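Local coordinates for protein ATP grasp ligase (Microcystis aeruginosa MRC, PDB 5IG9) that probably acts as an ATP-grasp ligase, joining a carboxylate to an amine at the cost of ATP, at residues A[126-131]-A[292-297]; A[213-218]-A[230-235]. All blocks are in the same frame, centred on the assembly; numbering follows the deposited sequence.

Overall arrangement
From the N terminus, the chain first builds the parallel sheet of the pre-ATP-grasp domain and then enters helix 125-134. Interaction 1 ties segment 126-131 of that helix to segment 292-297 on strand 290-296, 161 residues on, and so closes a long loop. This strand is an outermost strand of the five-stranded antiparallel sheet. Interaction 2 is nested inside the loop. It closes the short hairpin of strands 214-221 and 224-231, at the end away from the turn. Both contacts reach the same sheet, one at its edge strand and one further across. Their centres are about 19 Å apart, and they do not touch. Interaction 1 is buried; interaction 2 lies at the surface.

Interaction 1 (A[126-131]-A[292-297]); sequences QLQLQV and FLEINP
Helix 125-134 packs against edge strand 290-296 of the antiparallel sheet, and Gln-128 carries the contact with Ile-295. The axes of helix segment 126-131 and strand segment 292-296 come within 8.4 Å, with their directions 126° apart. The CB of Gln-128 points toward the strand. CG lies anti to the carbonyl carbon (chi1 -62°) and the chain runs extended beyond it, which brings the amide to the backbone of Ile-295. There OE1 of Gln-128 accepts from N of Ile-295 at 3.0 Å. The N-H points almost straight at the oxygen (167°), but the donor sits above the carbonyl plane of the amide. NE2 of Gln-128 makes a weak, bent bond to O of Ile-295 at 2.8 Å. The same NE2 also bonds to O of Ala-122, at the end of helix 116-122. The bonds to N of Ile-295 and O of Ala-122, with the weak one to O of Ile-295, would limit the rotation of the amide. CG2 of Ile-295 lies beside it, 3.5 Å from CD of Gln-128. One residue along the helix, Leu-129 adds an apolar touch. Its CD2 reaches CE2 of Phe-292 at 4.0 Å, meeting the ring obliquely. On the adjoining strand 277-284, Leu-293 and Glu-294 both face Asp-281 in a classic beta bulge, and Phe-292 and Ile-295 pack on Ile-280. On helix 260-273, Phe-292 meets Leu-269 and Ile-295 meets Met-270. From the helix, Gln-130 NE2 bonds to O of Ser-107 of the second subunit and Leu-129 packs on its Ser-47, so the helix lies between the sheet and the neighbouring chain.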
loop_
_atom_site.group_PDB
_atom_site.type_symbol
_atom_site.label_atom_id
_atom_site.label_comp_id
_atom_site.label_asym_id
_atom_site.label_seq_id
_atom_site.Cartn_x
_atom_site.Cartn_y
_atom_site.Cartn_z
ATOM N N GLN A 126 -0.681 13.730 -0.977
ATOM C CA GLN A 126 -0.886 14.808 -0.017
ATOM C C GLN A 126 0.322 14.983 0.892
ATOM O O GLN A 126 0.647 16.111 1.283
ATOM C CB GLN A 126 -2.139 14.546 0.816
ATOM C CG GLN A 126 -2.490 15.679 1.762
ATOM C CD GLN A 126 -3.609 15.316 2.719
ATOM O OE1 GLN A 126 -4.380 14.386 2.469
ATOM N NE2 GLN A 126 -3.697 16.041 3.827
ATOM N N LEU A 127 0.999 13.885 1.238
ATOM C CA LEU A 127 2.204 13.987 2.053
ATOM C C LEU A 127 3.383 14.515 1.247
ATOM O O LEU A 127 4.251 15.200 1.797
ATOM C CB LEU A 127 2.540 12.626 2.659
ATOM C CG LEU A 127 3.750 12.557 3.591
ATOM C CD1 LEU A 127 3.535 13.408 4.834
ATOM C CD2 LEU A 127 4.026 11.116 3.964
ATOM N N GLN A 128 3.435 14.210 -0.051
ATOM C CA GLN A 128 4.490 14.755 -0.897
ATOM C C GLN A 128 4.469 16.279 -0.876
ATOM O O GLN A 128 5.483 16.926 -0.591
ATOM C CB GLN A 128 4.335 14.246 -2.331
ATOM C CG GLN A 128 4.440 12.743 -2.506
ATOM C CD GLN A 128 4.335 12.354 -3.962
ATOM O OE1 GLN A 128 4.333 13.212 -4.841
ATOM N NE2 GLN A 128 4.249 11.057 -4.229
ATOM N N LEU A 129 3.305 16.867 -1.169
ATOM C CA LEU A 129 3.195 18.321 -1.237
ATOM C C LEU A 129 3.479 18.963 0.115
ATOM O O LEU A 129 4.158 19.993 0.194
ATOM C CB LEU A 129 1.803 18.711 -1.735
ATOM C CG LEU A 129 1.360 18.059 -3.048
ATOM C CD1 LEU A 129 -0.124 18.271 -3.292
ATOM C CD2 LEU A 129 2.174 18.599 -4.207
ATOM N N GLN A 130 2.972 18.362 1.191
ATOM C CA GLN A 130 3.181 18.916 2.525
ATOM C C GLN A 130 4.653 18.890 2.919
ATOM O O GLN A 130 5.164 19.858 3.492
ATOM C CB GLN A 130 2.343 18.146 3.541
ATOM C CG GLN A 130 2.725 18.391 4.982
ATOM C CD GLN A 130 1.736 17.766 5.940
ATOM O OE1 GLN A 130 0.580 18.191 6.020
ATOM N NE2 GLN A 130 2.176 16.743 6.667
ATOM N N VAL A 131 5.349 17.790 2.630
ATOM C CA VAL A 131 6.763 17.701 2.979
ATOM C C VAL A 131 7.592 18.624 2.095
ATOM O O VAL A 131 8.541 19.263 2.563
ATOM C CB VAL A 131 7.244 16.240 2.898
ATOM C CG1 VAL A 131 8.760 16.169 3.014
ATOM C CG2 VAL A 131 6.591 15.419 3.997
ATOM N N PHE A 292 6.733 22.830 -7.138
ATOM C CA PHE A 292 6.782 21.377 -7.055
ATOM C C PHE A 292 5.392 20.798 -7.293
ATOM O O PHE A 292 4.415 21.234 -6.679
ATOM C CB PHE A 292 7.306 20.934 -5.689
ATOM C CG PHE A 292 7.188 19.454 -5.443
ATOM C CD1 PHE A 292 8.158 18.584 -5.914
ATOM C CD2 PHE A 292 6.109 18.932 -4.746
ATOM C CE1 PHE A 292 8.053 17.221 -5.695
ATOM C CE2 PHE A 292 5.999 17.568 -4.525
ATOM C CZ PHE A 292 6.974 16.714 -4.999
ATOM N N LEU A 293 5.307 19.800 -8.171
ATOM C CA LEU A 293 4.042 19.139 -8.467
ATOM C C LEU A 293 3.957 17.749 -7.850
ATOM O O LEU A 293 3.047 17.478 -7.060
ATOM C CB LEU A 293 3.822 19.055 -9.982
ATOM C CG LEU A 293 3.578 20.361 -10.740
ATOM C CD1 LEU A 293 3.258 20.069 -12.197
ATOM C CD2 LEU A 293 2.466 21.173 -10.092
ATOM N N GLU A 294 4.887 16.857 -8.184
ATOM C CA GLU A 294 4.740 15.453 -7.837
ATOM C C GLU A 294 6.081 14.744 -7.957
ATOM O O GLU A 294 6.883 15.062 -8.836
ATOM C CB GLU A 294 3.704 14.781 -8.749
ATOM C CG GLU A 294 3.604 13.270 -8.616
ATOM C CD GLU A 294 2.615 12.677 -9.598
ATOM O OE1 GLU A 294 1.684 13.404 -10.006
ATOM O OE2 GLU A 294 2.773 11.494 -9.972
ATOM N N ILE A 295 6.315 13.785 -7.067
ATOM C CA ILE A 295 7.400 12.823 -7.207
ATOM C C ILE A 295 6.783 11.435 -7.325
ATOM O O ILE A 295 5.974 11.030 -6.479
ATOM C CB ILE A 295 8.395 12.886 -6.032
ATOM C CG1 ILE A 295 9.345 11.688 -6.076
ATOM C CG2 ILE A 295 7.669 12.945 -4.702
ATOM C CD1 ILE A 295 10.322 11.655 -4.924
ATOM N N ASN A 296 7.149 10.720 -8.382
ATOM C CA ASN A 296 6.687 9.354 -8.579
ATOM C C ASN A 296 7.852 8.405 -8.354
ATOM O O ASN A 296 8.779 8.367 -9.178
ATOM C CB ASN A 296 6.107 9.173 -9.981
ATOM C CG ASN A 296 5.474 7.809 -10.181
ATOM O OD1 ASN A 296 5.382 7.006 -9.251
ATOM N ND2 ASN A 296 5.019 7.545 -11.400
ATOM N N PRO A 297 7.857 7.625 -7.269
ATOM C CA PRO A 297 9.013 6.761 -6.985
ATOM C C PRO A 297 9.255 5.680 -8.026
ATOM O O PRO A 297 10.309 5.032 -7.977
ATOM C CB PRO A 297 8.667 6.145 -5.621
ATOM C CG PRO A 297 7.637 7.057 -5.034
ATOM C CD PRO A 297 6.850 7.571 -6.197
#

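Interaction 2 (A[213-218]-A[230-235]); sequences ALELRI and INSQQL
O of Ile-230 takes the N-H of Glu-215 at 3.0 Å, and CA of Leu-214 makes a CA-H...O contact with the same oxygen. A second bond runs from N of Ile-230 to O of Glu-215 at 3.1 Å. Together they make Glu-215 and Ile-230 an antiparallel hydrogen-bonded pair of the hairpin. Their side chains lie on the same face of the sheet, with CB of Glu-215 3.9 Å from CG2 of Ile-230. Further along, OE1 of Glu-215 comes to 3.6 Å from CB of Ser-232, a van der Waals touch.

The side chain of Leu-214 points to the opposite face. With CG beside the backbone N (chi1 -66°), its CD2 is turned over the other strand, 3.6 Å from CA of Asn-231. Beyond the Glu-215 and Ile-230 pair, the chain bends through an Asx turn: OD1 of Asn-231 accepts from N of Gln-233 at 3.0 Å. At the other end of this amide, ND2 of Asn-231 makes a weak bond to OD2 of Asp-236. The turn brings the Gln-233 side chain alongside Ala-213, with CG of Gln-233 3.5 Å from O of Ala-213. An alanine in place of Asn-231 would probably leave N of Gln-233 without this acceptor, lose the weak bond to Asp-236 and set the turn free to shift away from Ala-213.

Strand 214-221 also pairs with strand 277-284 on its other side, where Ala-213 and Leu-214 both face Val-284 in a classic beta bulge. Leu-214 packs on Tyr-256 and Ile-230 on Trp-253. Arg-217 reaches Asp-281 by a salt bridge and touches helix 302-305.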
loop_
_atom_site.group_PDB
_atom_site.type_symbol
_atom_site.label_atom_id
_atom_site.label_comp_id
_atom_site.label_asym_id
_atom_site.label_seq_id
_atom_site.Cartn_x
_atom_site.Cartn_y
_atom_site.Cartn_z
ATOM N N ALA A 213 5.708 28.582 -17.927
ATOM C CA ALA A 213 6.540 28.781 -19.103
ATOM C C ALA A 213 7.253 27.498 -19.498
ATOM O O ALA A 213 7.394 27.206 -20.690
ATOM C CB ALA A 213 7.564 29.887 -18.845
ATOM N N LEU A 214 7.688 26.719 -18.513
ATOM C CA LEU A 214 8.414 25.484 -18.755
ATOM C C LEU A 214 7.859 24.365 -17.887
ATOM O O LEU A 214 7.350 24.597 -16.787
ATOM C CB LEU A 214 9.914 25.651 -18.475
ATOM C CG LEU A 214 10.715 26.588 -19.380
ATOM C CD1 LEU A 214 12.154 26.668 -18.906
ATOM C CD2 LEU A 214 10.660 26.134 -20.828
ATOM N N GLU A 215 7.960 23.146 -18.405
ATOM C CA GLU A 215 7.707 21.927 -17.651
ATOM C C GLU A 215 9.031 21.212 -17.427
ATOM O O GLU A 215 9.794 21.004 -18.377
ATOM C CB GLU A 215 6.727 21.010 -18.391
ATOM C CG GLU A 215 5.298 21.522 -18.435
ATOM C CD GLU A 215 4.327 20.497 -18.989
ATOM O OE1 GLU A 215 4.351 20.246 -20.213
ATOM O OE2 GLU A 215 3.546 19.935 -18.192
ATOM N N LEU A 216 9.305 20.850 -16.176
ATOM C CA LEU A 216 10.542 20.176 -15.804
ATOM C C LEU A 216 10.262 18.710 -15.501
ATOM O O LEU A 216 9.303 18.391 -14.790
ATOM C CB LEU A 216 11.191 20.837 -14.585
ATOM C CG LEU A 216 11.485 22.336 -14.645
ATOM C CD1 LEU A 216 12.226 22.783 -13.399
ATOM C CD2 LEU A 216 12.276 22.674 -15.890
ATOM N N ARG A 217 11.101 17.826 -16.038
ATOM C CA ARG A 217 11.095 16.405 -15.704
ATOM C C ARG A 217 12.436 16.076 -15.070
ATOM O O ARG A 217 13.463 16.070 -15.751
ATOM C CB ARG A 217 10.842 15.543 -16.938
ATOM C CG ARG A 217 10.776 14.052 -16.647
ATOM C CD ARG A 217 9.538 13.687 -15.836
ATOM N NE ARG A 217 9.386 12.241 -15.692
ATOM C CZ ARG A 217 8.296 11.648 -15.216
ATOM N NH1 ARG A 217 7.257 12.378 -14.835
ATOM N NH2 ARG A 217 8.244 10.326 -15.122
ATOM N N ILE A 218 12.422 15.796 -13.775
ATOM C CA ILE A 218 13.634 15.629 -12.982
ATOM C C ILE A 218 13.715 14.183 -12.521
ATOM O O ILE A 218 12.852 13.715 -11.771
ATOM C CB ILE A 218 13.653 16.595 -11.790
ATOM C CG1 ILE A 218 13.434 18.023 -12.291
ATOM C CG2 ILE A 218 14.953 16.469 -11.017
ATOM C CD1 ILE A 218 13.135 19.007 -11.202
ATOM N N ILE A 230 10.957 21.579 -21.147
ATOM C CA ILE A 230 10.285 21.737 -22.429
ATOM C C ILE A 230 9.380 22.956 -22.349
ATOM O O ILE A 230 8.724 23.197 -21.328
ATOM C CB ILE A 230 9.491 20.473 -22.823
ATOM C CG1 ILE A 230 8.907 20.611 -24.229
ATOM C CG2 ILE A 230 8.380 20.186 -21.824
ATOM C CD1 ILE A 230 8.230 19.354 -24.724
ATOM N N ASN A 231 9.363 23.741 -23.424
ATOM C CA ASN A 231 8.511 24.921 -23.512
ATOM C C ASN A 231 7.119 24.481 -23.943
ATOM O O ASN A 231 6.908 24.101 -25.099
ATOM C CB ASN A 231 9.103 25.930 -24.488
ATOM C CG ASN A 231 8.360 27.251 -24.487
ATOM O OD1 ASN A 231 7.136 27.296 -24.622
ATOM N ND2 ASN A 231 9.103 28.339 -24.330
ATOM N N SER A 232 6.169 24.533 -23.018
ATOM C CA SER A 232 4.798 24.145 -23.301
ATOM C C SER A 232 3.896 25.335 -23.582
ATOM O O SER A 232 2.687 25.150 -23.771
ATOM C CB SER A 232 4.231 23.344 -22.128
ATOM O OG SER A 232 4.335 24.083 -20.928
ATOM N N GLN A 233 4.450 26.546 -23.615
ATOM C CA GLN A 233 3.647 27.745 -23.815
ATOM C C GLN A 233 2.945 27.702 -25.164
ATOM O O GLN A 233 3.596 27.658 -26.213
ATOM C CB GLN A 233 4.520 28.990 -23.720
ATOM C CG GLN A 233 5.104 29.253 -22.345
ATOM C CD GLN A 233 5.835 30.578 -22.281
ATOM O OE1 GLN A 233 5.229 31.622 -22.033
ATOM N NE2 GLN A 233 7.141 30.545 -22.518
ATOM N N GLN A 234 1.611 27.686 -25.128
ATOM C CA GLN A 234 0.844 27.827 -26.360
ATOM C C GLN A 234 1.024 29.221 -26.950
ATOM O O GLN A 234 1.077 29.383 -28.175
ATOM C CB GLN A 234 -0.630 27.529 -26.092
ATOM C CG GLN A 234 -1.490 27.444 -27.341
ATOM C CD GLN A 234 -2.931 27.069 -27.041
ATOM O OE1 GLN A 234 -3.215 26.366 -26.070
ATOM N NE2 GLN A 234 -3.849 27.546 -27.873
ATOM N N LEU A 235 1.134 30.233 -26.093
ATOM C CA LEU A 235 1.470 31.597 -26.495
ATOM C C LEU A 235 2.759 31.982 -25.776
ATOM O O LEU A 235 2.740 32.302 -24.583
ATOM C CB LEU A 235 0.335 32.564 -26.168
ATOM C CG LEU A 235 0.660 34.057 -26.266
ATOM C CD1 LEU A 235 1.122 34.425 -27.671
ATOM C CD2 LEU A 235 -0.538 34.891 -25.855
#